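Local coordinates for protein 336aa long hypothetical dTDP-glucose 4,6-dehydratase (Pyrococcus horikoshii, PDB 2HUN) that binds NAD and probably acts as a dTDP-glucose 4,6-dehydratase of the extended short-chain dehydrogenase/reductase family, at residues E31-D36 against R74-V79; L6-G11 against S17-Y22; K194-A199 against W310-E315; Q186-L191 against P320-R325. One frame throughout, in Å; residues are numbered along the deposited sequence.

Interactions 1 and 2 share the N-terminal nucleotide-binding fold and touch each other. Strand 5-9, which meets its own helix in interaction 2, lies between strands 31-36 and 78-81 of interaction 1. Interaction 2 is wholly buried. Interaction 1 is partly buried, with the exposed chain of K75 on its outer side, yet its first strand also reaches NAD. Interactions 3 and 4, centres about 10 Å apart, each join a segment in the 186-199 region to one near the C-terminus and meet through Y311 and I197. Both are apolar across their segments: aliphatic helix packing in interaction 3, a methyl over a ring in interaction 4. Interaction 2 adds a buried polar serine.

Interaction 1 (E31-D36 against R74-V79); sequences EVINID and RKVDGV. With NAD (nicotinamide-adenine-dinucleotide), chain C.
The outer methyl of I33 lies against the shaft of K75, and the two side chains cross at about a right angle. I33 CD1 is 3.9 Å from K75 CD and nearly as close to CG, so the middle methylenes of the lysine, not its ammonium end, do the touching. The lysine chain bends at the very CG-CD bond that meets the isoleucine (chi3 83°). V76 approaches the same methyl with one branch: its CG1 stands 4.2 Å from I33 CD1. I33 is therefore the hub, its CG1-CD1 arm extended (chi2 175°) toward the turn that precedes strand 78-81. The backbones remain apart, the CA atoms of I33 and V76 separated by 8.6 Å, because strand 5-9 runs between the two strands; its L7 touches both I33 and V76. At the C-terminal end of strand 31-36, D36 turns both carboxylate oxygens to the adenosine ribose: NAD O2B donates to OD1 at 2.6 Å, while the O3B-OD2 separation, modelled at 2.5 Å, is shorter than usual and its exact length doubtful. An acidic residue closing the second strand and facing both ribose hydroxyls is typical of the NAD-binding Rossmann fold.

Interaction 2 (L6-G11 against S17-Y22); sequences LLVTGG and SNFIRY. With NAD (nicotinamide-adenine-dinucleotide), chain C.
S17 OG sits where several polar groups converge. It lies 2.9 Å from G11 O, G13 O is a second possible acceptor for its single proton, and N46 ND2 adds a weak bond; the geometry does not settle which carbonyl receives the proton. This serine stands near the start of helix 14-26; the axis of its 17-22 segment passes 9.8 Å from that of strand 6-9, at 159° between N-to-C directions, close to antiparallel. The space between them is filled by hydrocarbon. V8 reaches across with both branches: CG1 lies 4.0 Å from I20 CG1, while CG2 meets the edge of the F19 ring near its plane, 3.9 Å from CE2. The fork works because CG1 is anti to the backbone nitrogen (chi1 175°), which turns the other methyl toward the ring. L6 adds its CD1 at 4.2 Å from the same F19 CE2, approaching obliquely. Replacing V8 with an alanine is likely to open a gap beside I20 CG1 and to strip the F19 edge of the CG2 methyl. At the turn, I20 CD1 rests 3.8 Å from G11 CA, so close that a beta carbon on G11 would collide with it. G10, with a phi of 65°, brings its CA to 3.3 Å from NAD O4B, and a beta carbon there would run into that oxygen. Strand, glycine turn and helix, with the sequence TGxxGxxG from T9 to G16, form the first beta-alpha unit of a Rossmann fold of the extended short-chain dehydrogenase type.

Interaction 3 (K194-A199 against W310-E315); sequences KTIIRA and WYLKNE
Two helical backbones meet here: helix 191-200, bearing I196, and the C-terminal part of helix 300-313, bearing Y311 and L312. This is helix-to-helix packing in the part of the chain that, in extended short-chain dehydrogenases, generally belongs to the smaller C-terminal domain. The first segment is regular, with R198 N bonded to K194 O and A199 N to T195 O, both at 2.9 Å. In the second, N314 lies at the N-cap position before helix 315-318. Across the interface the meeting is aliphatic. I196 CG2 is anti to the backbone nitrogen (chi1 of CG1 -65°), which points this methyl at the root of the tyrosine, 4.1 Å from Y311 CB; it is also 4.4 Å from L312 CD2. The I196 and Y311 side chains cross at about a right angle, with I196 CD1 lying obliquely to the ring. I196 is also packed against I257 and M261. The Y311 ring is held at one face and at its hydroxyl end: W310 CE3 stands over the centre of the face, 3.6 Å above the plane, and OH is hydrogen-bonded to Q186 O, which belongs to the loop before helix 191-200. Y311 thus joins that loop to helix 300-313. N314 ND2 lies over one face of the W310 indole, 3.2 Å above its plane and toward the rim. That nitrogen also donates to W310 O at 2.9 Å, with an N-H...O angle of 156° and the acceptor 8° out of the amide plane.

Interaction 4 (Q186-L191 against P320-R325); sequences QFPEKL and PLVDER
L321 and P188, the two residues with the most buried area here, interlock with the help of F187, where a type I beta turn spanning F187 to K190 meets the loop that follows helix 315-318. The turn is closed by K190 N bonded to F187 O at 3.1 Å, and it presents F187 and P188 to that loop. L321 works with two parts of its side chain. Its CD1 methyl stands over the face of the F187 ring, 3.9 Å from the centroid and 8° off the normal, a CH-pi contact centred on the ring. P188 CG meets the leucine's root (L321 CB, 3.7 Å) and P188 CD its end (CD1, 3.9 Å), the two side chains crossing at about a right angle. With CG beside the backbone nitrogen (chi1 -56°), the leucine carries CD1 to the aromatic face. A serine in place of F187 would probably leave L321 CD1 without the aromatic face it rests on, free to turn. N43 touches both F187 and L321, and the nearest atoms of the F187 side chain and NAD are about 6 Å apart, so this loop-to-loop contact lies beside the cofactor pocket. Next to them, I197 of helix 191-200 packs against both P188 and V322. V322 CG1 lies 3.5 Å from P188 CB, a carbon pair tighter than ordinary van der Waals contact.

Interaction 1 (E31-D36 against R74-V79)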
# COMPACT_ATOMS: atom_id res chain seq x y z
N GLU A 31 5.38 -3.30 31.30
CA GLU A 31 5.33 -1.85 31.37
C GLU A 31 4.84 -1.28 30.04
O GLU A 31 5.10 -1.84 28.98
CB GLU A 31 6.71 -1.27 31.68
CG GLU A 31 7.21 -1.58 33.08
CD GLU A 31 8.60 -1.02 33.32
OE1 GLU A 31 8.80 0.19 33.10
OE2 GLU A 31 9.49 -1.80 33.71
N VAL A 32 4.13 -0.16 30.11
CA VAL A 32 3.61 0.46 28.91
C VAL A 32 3.92 1.95 28.79
O VAL A 32 3.79 2.71 29.74
CB VAL A 32 2.08 0.30 28.85
CG1 VAL A 32 1.51 1.19 27.75
CG2 VAL A 32 1.72 -1.17 28.59
N ILE A 33 4.34 2.34 27.59
CA ILE A 33 4.59 3.73 27.29
C ILE A 33 3.59 3.99 26.18
O ILE A 33 3.64 3.35 25.13
CB ILE A 33 5.99 3.98 26.72
CG1 ILE A 33 7.05 3.72 27.79
CG2 ILE A 33 6.07 5.41 26.21
CD1 ILE A 33 8.47 3.82 27.26
N ASN A 34 2.66 4.91 26.43
CA ASN A 34 1.64 5.25 25.46
C ASN A 34 1.95 6.56 24.77
O ASN A 34 2.01 7.61 25.41
CB ASN A 34 0.27 5.31 26.17
CG ASN A 34 -0.81 5.96 25.33
OD1 ASN A 34 -0.71 6.03 24.11
ND2 ASN A 34 -1.87 6.43 25.99
N ILE A 35 2.16 6.51 23.46
CA ILE A 35 2.44 7.72 22.70
C ILE A 35 1.18 8.00 21.90
O ILE A 35 0.72 7.17 21.12
CB ILE A 35 3.67 7.56 21.77
CG1 ILE A 35 3.88 8.85 20.98
CG2 ILE A 35 3.51 6.36 20.85
CD1 ILE A 35 5.15 8.88 20.15
N ASP A 36 0.59 9.16 22.15
CA ASP A 36 -0.62 9.56 21.48
C ASP A 36 -0.53 11.05 21.32
O ASP A 36 -0.09 11.77 22.20
CB ASP A 36 -1.85 9.19 22.32
CG ASP A 36 -3.13 9.13 21.50
OD1 ASP A 36 -3.59 10.18 21.02
OD2 ASP A 36 -3.68 8.02 21.34
N ARG A 74 13.84 2.78 21.13
CA ARG A 74 15.12 2.32 21.66
C ARG A 74 15.00 1.56 22.99
O ARG A 74 15.77 0.64 23.24
CB ARG A 74 16.06 3.49 21.93
CG ARG A 74 16.54 4.27 20.73
CD ARG A 74 17.42 5.41 21.23
NE ARG A 74 18.55 4.89 22.00
CZ ARG A 74 19.11 5.51 23.04
NH1 ARG A 74 18.65 6.69 23.44
NH2 ARG A 74 20.13 4.95 23.67
N LYS A 75 14.05 1.96 23.82
CA LYS A 75 13.91 1.35 25.14
C LYS A 75 12.82 0.30 25.38
O LYS A 75 12.62 -0.11 26.51
CB LYS A 75 13.76 2.46 26.18
CG LYS A 75 12.42 3.19 26.12
CD LYS A 75 12.35 4.36 27.08
CE LYS A 75 13.00 5.60 26.50
NZ LYS A 75 12.56 6.82 27.23
N VAL A 76 12.12 -0.15 24.34
CA VAL A 76 11.08 -1.14 24.56
C VAL A 76 11.39 -2.51 23.96
O VAL A 76 12.31 -2.65 23.16
CB VAL A 76 9.71 -0.66 24.01
CG1 VAL A 76 9.25 0.58 24.76
CG2 VAL A 76 9.82 -0.39 22.52
N ASP A 77 10.62 -3.51 24.37
CA ASP A 77 10.78 -4.88 23.88
C ASP A 77 9.78 -5.17 22.77
O ASP A 77 9.98 -6.06 21.95
CB ASP A 77 10.56 -5.88 25.01
CG ASP A 77 11.49 -5.66 26.17
OD1 ASP A 77 12.71 -5.82 25.98
OD2 ASP A 77 11.00 -5.33 27.26
N GLY A 78 8.68 -4.42 22.78
CA GLY A 78 7.64 -4.62 21.78
C GLY A 78 6.94 -3.32 21.44
O GLY A 78 6.92 -2.38 22.23
N VAL A 79 6.36 -3.27 20.24
CA VAL A 79 5.65 -2.10 19.76
C VAL A 79 4.32 -2.52 19.16
O VAL A 79 4.28 -3.31 18.22
CB VAL A 79 6.46 -1.36 18.68
CG1 VAL A 79 5.66 -0.18 18.15
CG2 VAL A 79 7.79 -0.87 19.25
PA NAD C . -9.46 6.01 17.53
O1A NAD C . -9.79 7.03 16.52
O2A NAD C . -10.38 5.80 18.68
O5B NAD C . -8.02 6.38 18.13
C5B NAD C . -6.85 6.59 17.32
C4B NAD C . -5.79 7.05 18.33
O4B NAD C . -4.53 7.25 17.66
C3B NAD C . -6.17 8.41 18.98
O3B NAD C . -5.96 8.36 20.40
C2B NAD C . -5.30 9.42 18.22
O2B NAD C . -4.98 10.63 18.90
C1B NAD C . -4.06 8.58 17.88
N9A NAD C . -3.33 9.04 16.68
C8A NAD C . -3.81 9.25 15.44
N7A NAD C . -2.82 9.65 14.64
C5A NAD C . -1.70 9.71 15.36
C6A NAD C . -0.35 10.06 15.10
N6A NAD C . 0.08 10.46 13.90
N1A NAD C . 0.57 9.99 16.17
C2A NAD C . 0.14 9.58 17.44
N3A NAD C . -1.14 9.25 17.70
C4A NAD C . -2.03 9.31 16.67
O3 NAD C . -9.51 4.65 16.71
PN NAD C . -9.35 3.11 17.04
O1N NAD C . -10.66 2.56 16.60
O2N NAD C . -9.02 2.87 18.46
O5D NAD C . -8.26 2.57 15.97
C5D NAD C . -7.04 1.91 16.33
C4D NAD C . -6.49 1.16 15.09
O4D NAD C . -7.31 0.03 14.77
C3D NAD C . -6.42 2.06 13.85
O3D NAD C . -5.16 1.82 13.18
C2D NAD C . -7.63 1.59 12.99
O2D NAD C . -7.36 1.79 11.60
C1D NAD C . -7.75 0.13 13.40
N1N NAD C . -9.10 -0.45 13.28
C2N NAD C . -10.19 -0.03 14.12
C3N NAD C . -11.45 -0.64 13.95
C7N NAD C . -12.66 -0.25 14.82
O7N NAD C . -13.69 -0.94 14.75
N7N NAD C . -12.58 0.79 15.63
C4N NAD C . -11.62 -1.65 12.97
C5N NAD C . -10.54 -2.04 12.15
C6N NAD C . -9.28 -1.45 12.30

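Interaction 2 (L6-G11 against S17-Y22)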
# COMPACT_ATOMS: atom_id res chain seq x y z
N LEU A 6 6.40 -2.37 26.57
CA LEU A 6 5.72 -2.12 25.31
C LEU A 6 5.48 -0.66 25.02
O LEU A 6 5.20 0.13 25.91
CB LEU A 6 4.35 -2.81 25.28
CG LEU A 6 4.24 -4.32 25.48
CD1 LEU A 6 2.76 -4.72 25.44
CD2 LEU A 6 5.02 -5.06 24.40
N LEU A 7 5.61 -0.31 23.74
CA LEU A 7 5.32 1.04 23.28
C LEU A 7 3.99 0.86 22.56
O LEU A 7 3.92 0.11 21.59
CB LEU A 7 6.36 1.54 22.28
CG LEU A 7 5.97 2.88 21.65
CD1 LEU A 7 6.02 3.98 22.71
CD2 LEU A 7 6.90 3.20 20.49
N VAL A 8 2.94 1.49 23.05
CA VAL A 8 1.63 1.40 22.42
C VAL A 8 1.29 2.74 21.79
O VAL A 8 1.12 3.73 22.50
CB VAL A 8 0.52 1.04 23.44
CG1 VAL A 8 -0.84 1.06 22.75
CG2 VAL A 8 0.78 -0.34 24.06
N THR A 9 1.20 2.79 20.46
CA THR A 9 0.86 4.05 19.78
C THR A 9 -0.66 4.14 19.69
O THR A 9 -1.35 3.12 19.56
CB THR A 9 1.46 4.14 18.34
OG1 THR A 9 0.75 3.26 17.46
CG2 THR A 9 2.95 3.78 18.35
N GLY A 10 -1.17 5.36 19.77
CA GLY A 10 -2.61 5.57 19.71
C GLY A 10 -3.30 4.95 20.91
O GLY A 10 -4.47 4.57 20.83
N GLY A 11 -2.58 4.87 22.02
CA GLY A 11 -3.13 4.27 23.22
C GLY A 11 -4.27 5.02 23.90
O GLY A 11 -5.00 4.43 24.70
N SER A 17 -6.76 2.03 24.36
CA SER A 17 -7.04 2.08 25.79
C SER A 17 -7.45 0.72 26.31
O SER A 17 -6.99 0.28 27.36
CB SER A 17 -8.15 3.09 26.09
OG SER A 17 -7.66 4.41 25.94
N ASN A 18 -8.34 0.04 25.59
CA ASN A 18 -8.76 -1.29 26.00
C ASN A 18 -7.55 -2.23 26.07
O ASN A 18 -7.44 -3.04 26.98
CB ASN A 18 -9.80 -1.83 25.02
CG ASN A 18 -11.22 -1.41 25.37
OD1 ASN A 18 -11.79 -1.90 26.33
ND2 ASN A 18 -11.77 -0.49 24.59
N PHE A 19 -6.65 -2.11 25.09
CA PHE A 19 -5.46 -2.94 25.04
C PHE A 19 -4.58 -2.70 26.27
O PHE A 19 -4.21 -3.63 26.98
CB PHE A 19 -4.65 -2.65 23.77
CG PHE A 19 -3.42 -3.52 23.62
CD1 PHE A 19 -3.53 -4.86 23.26
CD2 PHE A 19 -2.16 -2.99 23.86
CE1 PHE A 19 -2.41 -5.66 23.15
CE2 PHE A 19 -1.02 -3.79 23.75
CZ PHE A 19 -1.14 -5.13 23.39
N ILE A 20 -4.26 -1.43 26.51
CA ILE A 20 -3.42 -1.06 27.65
C ILE A 20 -3.98 -1.55 28.99
O ILE A 20 -3.24 -2.11 29.79
CB ILE A 20 -3.21 0.47 27.69
CG1 ILE A 20 -2.37 0.89 26.48
CG2 ILE A 20 -2.53 0.86 29.01
CD1 ILE A 20 -2.14 2.40 26.35
N ARG A 21 -5.27 -1.33 29.24
CA ARG A 21 -5.86 -1.78 30.50
C ARG A 21 -5.73 -3.30 30.63
O ARG A 21 -5.35 -3.83 31.67
CB ARG A 21 -7.34 -1.37 30.57
CG ARG A 21 -7.98 -1.56 31.94
CD ARG A 21 -9.37 -0.93 32.00
NE ARG A 21 -9.35 0.50 31.67
CZ ARG A 21 -9.11 1.47 32.55
NH1 ARG A 21 -8.86 1.18 33.83
NH2 ARG A 21 -9.11 2.74 32.16
N TYR A 22 -6.06 -4.00 29.54
CA TYR A 22 -5.98 -5.45 29.51
C TYR A 22 -4.54 -5.92 29.79
O TYR A 22 -4.30 -6.75 30.66
CB TYR A 22 -6.43 -5.96 28.14
CG TYR A 22 -6.29 -7.45 27.95
CD1 TYR A 22 -7.31 -8.32 28.32
CD2 TYR A 22 -5.12 -7.99 27.38
CE1 TYR A 22 -7.18 -9.70 28.13
CE2 TYR A 22 -4.99 -9.36 27.20
CZ TYR A 22 -6.02 -10.21 27.57
OH TYR A 22 -5.89 -11.56 27.39
PA NAD C . -9.46 6.01 17.53
O1A NAD C . -9.79 7.03 16.52
O2A NAD C . -10.38 5.80 18.68
O5B NAD C . -8.02 6.38 18.13
C5B NAD C . -6.85 6.59 17.32
C4B NAD C . -5.79 7.05 18.33
O4B NAD C . -4.53 7.25 17.66
C3B NAD C . -6.17 8.41 18.98
O3B NAD C . -5.96 8.36 20.40
C2B NAD C . -5.30 9.42 18.22
O2B NAD C . -4.98 10.63 18.90
C1B NAD C . -4.06 8.58 17.88
N9A NAD C . -3.33 9.04 16.68
C8A NAD C . -3.81 9.25 15.44
N7A NAD C . -2.82 9.65 14.64
C5A NAD C . -1.70 9.71 15.36
C6A NAD C . -0.35 10.06 15.10
N6A NAD C . 0.08 10.46 13.90
N1A NAD C . 0.57 9.99 16.17
C2A NAD C . 0.14 9.58 17.44
N3A NAD C . -1.14 9.25 17.70
C4A NAD C . -2.03 9.31 16.67
O3 NAD C . -9.51 4.65 16.71
PN NAD C . -9.35 3.11 17.04
O1N NAD C . -10.66 2.56 16.60
O2N NAD C . -9.02 2.87 18.46
O5D NAD C . -8.26 2.57 15.97
C5D NAD C . -7.04 1.91 16.33
C4D NAD C . -6.49 1.16 15.09
O4D NAD C . -7.31 0.03 14.77
C3D NAD C . -6.42 2.06 13.85
O3D NAD C . -5.16 1.82 13.18
C2D NAD C . -7.63 1.59 12.99
O2D NAD C . -7.36 1.79 11.60
C1D NAD C . -7.75 0.13 13.40
N1N NAD C . -9.10 -0.45 13.28
C2N NAD C . -10.19 -0.03 14.12
C3N NAD C . -11.45 -0.64 13.95
C7N NAD C . -12.66 -0.25 14.82
O7N NAD C . -13.69 -0.94 14.75
N7N NAD C . -12.58 0.79 15.63
C4N NAD C . -11.62 -1.65 12.97
C5N NAD C . -10.54 -2.04 12.15
C6N NAD C . -9.28 -1.45 12.30

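Interaction 3 (K194-A199 against W310-E315)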
# COMPACT_ATOMS: atom_id res chain seq x y z
N LYS A 194 -24.46 4.43 20.37
CA LYS A 194 -25.58 5.32 20.10
C LYS A 194 -26.90 4.62 20.41
O LYS A 194 -27.78 5.20 21.04
CB LYS A 194 -25.57 5.76 18.63
CG LYS A 194 -26.70 6.71 18.26
CD LYS A 194 -26.78 6.95 16.75
CE LYS A 194 -26.96 5.63 15.99
NZ LYS A 194 -28.09 4.79 16.51
N THR A 195 -27.03 3.38 19.96
CA THR A 195 -28.26 2.62 20.19
C THR A 195 -28.54 2.42 21.68
O THR A 195 -29.66 2.63 22.13
CB THR A 195 -28.20 1.24 19.50
OG1 THR A 195 -28.02 1.42 18.09
CG2 THR A 195 -29.49 0.47 19.74
N ILE A 196 -27.52 2.01 22.44
CA ILE A 196 -27.69 1.78 23.87
C ILE A 196 -28.10 3.07 24.58
O ILE A 196 -29.08 3.10 25.33
CB ILE A 196 -26.38 1.27 24.51
CG1 ILE A 196 -26.03 -0.11 23.96
CG2 ILE A 196 -26.53 1.21 26.03
CD1 ILE A 196 -24.64 -0.57 24.32
N ILE A 197 -27.35 4.14 24.33
CA ILE A 197 -27.62 5.44 24.93
C ILE A 197 -29.05 5.92 24.64
O ILE A 197 -29.82 6.22 25.55
CB ILE A 197 -26.61 6.49 24.43
CG1 ILE A 197 -25.23 6.18 25.02
CG2 ILE A 197 -27.07 7.89 24.81
CD1 ILE A 197 -24.11 7.05 24.47
N ARG A 198 -29.39 6.00 23.36
CA ARG A 198 -30.72 6.45 22.97
C ARG A 198 -31.85 5.59 23.53
O ARG A 198 -32.86 6.11 23.98
CB ARG A 198 -30.84 6.51 21.44
CG ARG A 198 -30.05 7.66 20.80
CD ARG A 198 -30.13 7.61 19.28
NE ARG A 198 -31.48 7.88 18.77
CZ ARG A 198 -32.00 9.10 18.64
NH1 ARG A 198 -31.28 10.17 18.97
NH2 ARG A 198 -33.23 9.24 18.18
N ALA A 199 -31.66 4.27 23.52
CA ALA A 199 -32.69 3.37 24.03
C ALA A 199 -32.89 3.56 25.53
O ALA A 199 -34.02 3.50 26.02
CB ALA A 199 -32.31 1.92 23.74
N TRP A 310 -21.60 -1.68 30.64
CA TRP A 310 -20.57 -0.65 30.74
C TRP A 310 -21.09 0.76 30.50
O TRP A 310 -20.79 1.67 31.27
CB TRP A 310 -19.42 -0.92 29.76
CG TRP A 310 -18.22 -0.06 30.03
CD1 TRP A 310 -17.20 -0.33 30.89
CD2 TRP A 310 -17.95 1.24 29.49
NE1 TRP A 310 -16.31 0.72 30.92
CE2 TRP A 310 -16.75 1.70 30.07
CE3 TRP A 310 -18.61 2.07 28.57
CZ2 TRP A 310 -16.19 2.95 29.76
CZ3 TRP A 310 -18.06 3.31 28.26
CH2 TRP A 310 -16.86 3.74 28.86
N TYR A 311 -21.85 0.94 29.43
CA TYR A 311 -22.38 2.26 29.10
C TYR A 311 -23.42 2.77 30.09
O TYR A 311 -23.52 3.98 30.31
CB TYR A 311 -22.97 2.27 27.68
CG TYR A 311 -21.91 2.45 26.62
CD1 TYR A 311 -21.19 1.36 26.15
CD2 TYR A 311 -21.56 3.72 26.17
CE1 TYR A 311 -20.14 1.52 25.26
CE2 TYR A 311 -20.51 3.90 25.28
CZ TYR A 311 -19.80 2.80 24.83
OH TYR A 311 -18.73 2.96 23.99
N LEU A 312 -24.18 1.87 30.68
CA LEU A 312 -25.18 2.30 31.64
C LEU A 312 -24.50 2.75 32.95
O LEU A 312 -24.94 3.71 33.57
CB LEU A 312 -26.20 1.17 31.88
CG LEU A 312 -27.04 0.86 30.64
CD1 LEU A 312 -28.04 -0.24 30.93
CD2 LEU A 312 -27.75 2.12 30.18
N LYS A 313 -23.41 2.08 33.32
CA LYS A 313 -22.66 2.40 34.55
C LYS A 313 -21.57 3.46 34.37
O LYS A 313 -20.93 3.87 35.33
CB LYS A 313 -22.00 1.14 35.13
CG LYS A 313 -20.97 1.43 36.23
CD LYS A 313 -19.87 0.38 36.28
CE LYS A 313 -18.75 0.81 37.23
NZ LYS A 313 -18.61 2.30 37.31
N ASN A 314 -21.35 3.90 33.14
CA ASN A 314 -20.29 4.88 32.94
C ASN A 314 -20.79 6.10 32.20
O ASN A 314 -20.13 6.61 31.29
CB ASN A 314 -19.13 4.22 32.19
CG ASN A 314 -18.30 3.33 33.10
OD1 ASN A 314 -17.49 3.82 33.89
ND2 ASN A 314 -18.50 2.02 33.00
N GLU A 315 -21.96 6.57 32.61
CA GLU A 315 -22.54 7.75 32.00
C GLU A 315 -21.56 8.91 32.11
O GLU A 315 -21.57 9.82 31.28
CB GLU A 315 -23.87 8.10 32.68
CG GLU A 315 -24.55 9.34 32.12
CD GLU A 315 -26.02 9.45 32.53
OE1 GLU A 315 -26.59 8.47 33.04
OE2 GLU A 315 -26.59 10.54 32.33

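Interaction 4 (Q186-L191 against P320-R325)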
# COMPACT_ATOMS: atom_id res chain seq x y z
N GLN A 186 -15.93 3.21 23.37
CA GLN A 186 -16.17 3.56 21.98
C GLN A 186 -17.00 4.85 21.98
O GLN A 186 -17.96 4.96 22.74
CB GLN A 186 -16.95 2.46 21.26
CG GLN A 186 -17.21 2.75 19.78
CD GLN A 186 -17.74 1.54 19.02
OE1 GLN A 186 -18.69 0.89 19.45
NE2 GLN A 186 -17.11 1.23 17.89
N PHE A 187 -16.64 5.82 21.13
CA PHE A 187 -17.39 7.08 21.10
C PHE A 187 -18.88 6.87 20.79
O PHE A 187 -19.24 6.04 19.95
CB PHE A 187 -16.75 8.05 20.10
CG PHE A 187 -15.68 8.91 20.71
CD1 PHE A 187 -14.74 8.36 21.58
CD2 PHE A 187 -15.60 10.26 20.42
CE1 PHE A 187 -13.74 9.16 22.16
CE2 PHE A 187 -14.61 11.07 20.99
CZ PHE A 187 -13.68 10.52 21.86
N PRO A 188 -19.75 7.62 21.48
CA PRO A 188 -21.22 7.62 21.42
C PRO A 188 -21.96 7.62 20.08
O PRO A 188 -23.07 7.10 20.00
CB PRO A 188 -21.60 8.82 22.28
CG PRO A 188 -20.45 9.74 22.09
CD PRO A 188 -19.29 8.80 22.24
N GLU A 189 -21.37 8.18 19.03
CA GLU A 189 -22.07 8.18 17.76
C GLU A 189 -21.93 6.89 16.95
O GLU A 189 -22.58 6.74 15.92
CB GLU A 189 -21.66 9.38 16.90
CG GLU A 189 -20.23 9.36 16.41
CD GLU A 189 -19.25 9.82 17.46
OE1 GLU A 189 -19.64 10.64 18.32
OE2 GLU A 189 -18.09 9.38 17.42
N LYS A 190 -21.09 5.97 17.41
CA LYS A 190 -20.94 4.70 16.71
C LYS A 190 -22.22 3.91 16.96
O LYS A 190 -22.80 4.01 18.04
CB LYS A 190 -19.72 3.92 17.22
CG LYS A 190 -18.36 4.53 16.87
CD LYS A 190 -18.11 4.52 15.37
CE LYS A 190 -16.72 5.06 15.04
NZ LYS A 190 -16.44 5.00 13.58
N LEU A 191 -22.65 3.13 15.98
CA LEU A 191 -23.89 2.35 16.07
C LEU A 191 -24.32 1.75 17.40
O LEU A 191 -25.39 2.09 17.92
CB LEU A 191 -23.85 1.20 15.06
CG LEU A 191 -25.11 0.32 15.04
CD1 LEU A 191 -26.28 1.13 14.49
CD2 LEU A 191 -24.88 -0.94 14.21
N PRO A 320 -20.25 13.57 28.41
CA PRO A 320 -19.56 14.76 27.91
C PRO A 320 -19.35 14.71 26.40
O PRO A 320 -19.19 15.74 25.74
CB PRO A 320 -18.22 14.73 28.65
CG PRO A 320 -18.52 13.96 29.89
CD PRO A 320 -19.43 12.87 29.41
N LEU A 321 -19.38 13.50 25.85
CA LEU A 321 -19.15 13.31 24.42
C LEU A 321 -20.37 13.42 23.51
O LEU A 321 -20.23 13.70 22.32
CB LEU A 321 -18.45 11.97 24.18
CG LEU A 321 -17.13 11.77 24.93
CD1 LEU A 321 -16.58 10.37 24.63
CD2 LEU A 321 -16.14 12.85 24.54
N VAL A 322 -21.57 13.19 24.06
CA VAL A 322 -22.77 13.28 23.24
C VAL A 322 -23.14 14.73 22.95
O VAL A 322 -22.92 15.62 23.79
CB VAL A 322 -23.96 12.55 23.90
CG1 VAL A 322 -23.68 11.06 23.96
CG2 VAL A 322 -24.20 13.10 25.30
N ASP A 323 -23.70 14.98 21.77
CA ASP A 323 -24.03 16.36 21.35
C ASP A 323 -25.55 16.64 21.32
O ASP A 323 -26.16 16.99 22.32
CB ASP A 323 -23.37 16.69 20.00
CG ASP A 323 -23.52 15.54 19.01
OD1 ASP A 323 -24.44 14.75 19.20
OD2 ASP A 323 -22.79 15.51 18.02
N GLU A 324 -26.14 16.52 20.13
CA GLU A 324 -27.56 16.84 19.99
C GLU A 324 -28.17 16.06 18.84
O GLU A 324 -29.34 15.69 18.82
CB GLU A 324 -27.68 18.34 19.71
CG GLU A 324 -29.14 18.81 19.69
CD GLU A 324 -29.45 19.53 20.97
OE1 GLU A 324 -29.04 20.68 21.12
OE2 GLU A 324 -30.10 18.94 21.83
N ARG A 325 -27.33 15.87 17.81
CA ARG A 325 -27.65 14.93 16.75
C ARG A 325 -27.97 13.55 17.35
O ARG A 325 -28.79 12.79 16.85
CB ARG A 325 -26.38 14.82 15.91
CG ARG A 325 -26.59 14.27 14.50
CD ARG A 325 -25.52 14.78 13.54
NE ARG A 325 -24.97 16.05 14.04
CZ ARG A 325 -23.95 16.62 13.37
NH1 ARG A 325 -23.45 16.05 12.28
NH2 ARG A 325 -23.45 17.79 13.80